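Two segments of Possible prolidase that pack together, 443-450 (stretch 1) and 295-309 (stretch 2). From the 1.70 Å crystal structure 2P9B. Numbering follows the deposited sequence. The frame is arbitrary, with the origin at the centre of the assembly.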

# COMPACT_ATOMS: atom_id res chain seq x y z
N ALA A 443 -2.62 -5.90 -21.37
CA ALA A 443 -1.78 -6.41 -22.45
C ALA A 443 -0.54 -5.54 -22.63
O ALA A 443 0.57 -6.04 -22.79
CB ALA A 443 -2.57 -6.46 -23.76
N LEU A 444 -0.74 -4.22 -22.60
CA LEU A 444 0.35 -3.27 -22.75
C LEU A 444 1.36 -3.40 -21.62
O LEU A 444 2.57 -3.37 -21.85
CB LEU A 444 -0.20 -1.84 -22.76
CG LEU A 444 -0.94 -1.35 -24.01
CD1 LEU A 444 -1.53 0.03 -23.74
CD2 LEU A 444 0.02 -1.30 -25.18
N LEU A 445 0.86 -3.54 -20.40
CA LEU A 445 1.75 -3.67 -19.25
C LEU A 445 2.49 -5.00 -19.27
O LEU A 445 3.68 -5.05 -18.96
CB LEU A 445 0.95 -3.52 -17.95
CG LEU A 445 0.42 -2.10 -17.73
CD1 LEU A 445 -0.42 -2.05 -16.46
CD2 LEU A 445 1.59 -1.13 -17.64
N ASP A 446 1.79 -6.07 -19.63
CA ASP A 446 2.42 -7.39 -19.70
C ASP A 446 3.61 -7.36 -20.65
O ASP A 446 4.69 -7.85 -20.33
CB ASP A 446 1.42 -8.45 -20.16
CG ASP A 446 0.62 -9.05 -19.01
OD1 ASP A 446 1.23 -9.36 -17.97
OD2 ASP A 446 -0.61 -9.23 -19.16
N GLU A 447 3.41 -6.77 -21.83
CA GLU A 447 4.47 -6.67 -22.82
C GLU A 447 5.58 -5.76 -22.30
O GLU A 447 6.76 -6.09 -22.40
CB GLU A 447 3.93 -6.11 -24.14
CG GLU A 447 5.02 -5.86 -25.18
CD GLU A 447 4.49 -5.21 -26.44
OE1 GLU A 447 3.93 -4.10 -26.35
OE2 GLU A 447 4.64 -5.82 -27.53
N ALA A 448 5.20 -4.62 -21.75
CA ALA A 448 6.16 -3.66 -21.22
C ALA A 448 7.08 -4.25 -20.15
O ALA A 448 8.29 -4.04 -20.18
CB ALA A 448 5.43 -2.45 -20.66
N TYR A 449 6.49 -4.99 -19.22
CA TYR A 449 7.25 -5.61 -18.13
C TYR A 449 7.92 -6.92 -18.53
O TYR A 449 8.69 -7.49 -17.75
CB TYR A 449 6.34 -5.84 -16.92
CG TYR A 449 5.88 -4.57 -16.25
CD1 TYR A 449 6.80 -3.61 -15.84
CD2 TYR A 449 4.52 -4.32 -16.03
CE1 TYR A 449 6.39 -2.43 -15.22
CE2 TYR A 449 4.10 -3.15 -15.41
CZ TYR A 449 5.04 -2.21 -15.01
OH TYR A 449 4.63 -1.04 -14.41
N ALA A 450 7.62 -7.40 -19.73
CA ALA A 450 8.21 -8.64 -20.21
C ALA A 450 9.69 -8.40 -20.52
O ALA A 450 10.53 -9.08 -19.90
CB ALA A 450 7.49 -9.12 -21.46
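Stretch 2 (295-309) LSAGLPLTLLGQDVT

Stretch 2 crosses stretch 1 almost at right angles: the axes of helices 295-303 and 443-449 make an angle of 81° and approach to 10.2 Å. The 295-303 helix is kinked, since Pro300 has no amide proton to give and Leu301 N makes only a weak bond, to Gly298 O at 3.2 Å. Leu304 (phi/psi -94/149) then leaves helical geometry, and Gly305 occupies the N-cap position of helix 306-309.

The backbones come closest at Ala448 and Leu303, whose CA atoms are 5.8 Å apart. The short side chain of Ala448 permits this: its CB lies 4.2 Å from Leu303 CB and 3.7 Å from Leu304 CD2. Leu303 and Leu304 share the m,t rotamer. Leu303 points its CA-to-CB bond toward stretch 1, whereas that of Leu304 runs sideways and its end comes nearer.

Tyr449 does likewise. With chi1 at -68° (m), its ring enters a hole formed by Ser296, Leu299, Pro300 and Leu303. Leu299 CB meets the ring edge, 3.9 Å from Tyr449 CE1, and Leu303 CD1 lies 3.7 Å from Tyr449 CD1. The hydroxyl is satisfied through a water, which accepts from Tyr449 OH and donates to Ser296 O, both at 2.8 Å.

Farther along, Leu444 CD1 (m,t) meets Val308 CG1 (t) at 4.0 Å. No direct hydrogen bond joins the stretches; the contact is chiefly apolar.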

# COMPACT_ATOMS: atom_id res chain seq x y z
N LEU A 295 7.27 1.29 -7.61
CA LEU A 295 7.86 1.09 -8.92
C LEU A 295 6.80 1.02 -10.01
O LEU A 295 7.03 1.44 -11.14
CB LEU A 295 8.71 -0.18 -8.94
CG LEU A 295 9.90 -0.17 -7.96
CD1 LEU A 295 10.70 -1.45 -8.11
CD2 LEU A 295 10.78 1.04 -8.24
N SER A 296 5.63 0.48 -9.67
CA SER A 296 4.53 0.38 -10.62
C SER A 296 4.12 1.72 -11.21
O SER A 296 3.59 1.78 -12.32
CB SER A 296 3.30 -0.24 -9.94
OG SER A 296 3.50 -1.60 -9.64
N ALA A 297 4.35 2.80 -10.47
CA ALA A 297 3.96 4.12 -10.95
C ALA A 297 4.98 4.78 -11.88
O ALA A 297 4.60 5.55 -12.76
CB ALA A 297 3.66 5.04 -9.77
N GLY A 298 6.25 4.47 -11.70
CA GLY A 298 7.26 5.11 -12.53
C GLY A 298 7.66 4.37 -13.80
O GLY A 298 7.82 4.99 -14.85
N LEU A 299 7.81 3.06 -13.70
CA LEU A 299 8.24 2.25 -14.84
C LEU A 299 7.43 2.36 -16.13
O LEU A 299 8.00 2.34 -17.21
CB LEU A 299 8.36 0.79 -14.43
CG LEU A 299 9.61 0.50 -13.58
CD1 LEU A 299 9.55 -0.92 -13.04
CD2 LEU A 299 10.85 0.70 -14.44
N PRO A 300 6.09 2.46 -16.03
CA PRO A 300 5.30 2.56 -17.26
C PRO A 300 5.72 3.73 -18.14
O PRO A 300 5.76 3.62 -19.37
CB PRO A 300 3.87 2.74 -16.73
CG PRO A 300 3.90 1.93 -15.47
CD PRO A 300 5.21 2.33 -14.85
N LEU A 301 6.06 4.85 -17.51
CA LEU A 301 6.46 6.05 -18.25
C LEU A 301 7.77 5.89 -19.00
O LEU A 301 8.02 6.61 -19.97
CB LEU A 301 6.58 7.23 -17.28
CG LEU A 301 5.28 7.63 -16.58
CD1 LEU A 301 5.58 8.70 -15.55
CD2 LEU A 301 4.26 8.10 -17.60
N THR A 302 8.62 4.95 -18.57
CA THR A 302 9.90 4.74 -19.23
C THR A 302 9.93 3.50 -20.13
O THR A 302 10.79 3.39 -21.00
CB THR A 302 11.05 4.60 -18.20
OG1 THR A 302 10.86 3.42 -17.41
CG2 THR A 302 11.10 5.82 -17.29
N LEU A 303 8.99 2.58 -19.92
CA LEU A 303 8.95 1.36 -20.72
C LEU A 303 7.98 1.43 -21.90
O LEU A 303 8.15 0.73 -22.89
CB LEU A 303 8.58 0.16 -19.84
CG LEU A 303 9.53 -0.18 -18.69
CD1 LEU A 303 8.92 -1.29 -17.85
CD2 LEU A 303 10.88 -0.60 -19.24
N LEU A 304 6.96 2.28 -21.79
CA LEU A 304 5.98 2.43 -22.86
C LEU A 304 6.38 3.60 -23.76
O LEU A 304 6.99 4.56 -23.31
CB LEU A 304 4.59 2.68 -22.26
CG LEU A 304 4.00 1.57 -21.38
CD1 LEU A 304 2.74 2.07 -20.70
CD2 LEU A 304 3.70 0.35 -22.24
N GLY A 305 6.03 3.50 -25.04
CA GLY A 305 6.36 4.57 -25.97
C GLY A 305 5.55 5.82 -25.70
O GLY A 305 4.46 5.74 -25.14
N GLN A 306 6.07 6.97 -26.11
CA GLN A 306 5.38 8.24 -25.90
C GLN A 306 4.06 8.28 -26.66
O GLN A 306 3.16 9.05 -26.32
CB GLN A 306 6.26 9.40 -26.34
CG GLN A 306 7.59 9.45 -25.63
CD GLN A 306 8.48 10.55 -26.17
OE1 GLN A 306 8.20 11.73 -26.00
NE2 GLN A 306 9.56 10.15 -26.83
N ASP A 307 3.94 7.46 -27.69
CA ASP A 307 2.72 7.40 -28.49
C ASP A 307 1.61 6.81 -27.62
O ASP A 307 0.43 7.04 -27.86
CB ASP A 307 2.94 6.53 -29.72
CG ASP A 307 3.36 5.12 -29.36
OD1 ASP A 307 4.44 4.96 -28.76
OD2 ASP A 307 2.61 4.17 -29.68
N VAL A 308 2.02 6.04 -26.62
CA VAL A 308 1.07 5.40 -25.71
C VAL A 308 0.83 6.26 -24.48
O VAL A 308 -0.31 6.49 -24.08
CB VAL A 308 1.58 4.02 -25.25
CG1 VAL A 308 0.56 3.36 -24.34
CG2 VAL A 308 1.87 3.14 -26.46
N THR A 309 1.91 6.74 -23.88
CA THR A 309 1.82 7.57 -22.67
C THR A 309 1.42 9.01 -22.95
O THR A 309 0.72 9.63 -22.15
CB THR A 309 3.16 7.57 -21.92
OG1 THR A 309 4.19 8.09 -22.77
CG2 THR A 309 3.53 6.17 -21.48
O HOH W 1 2.09 -0.17 -13.70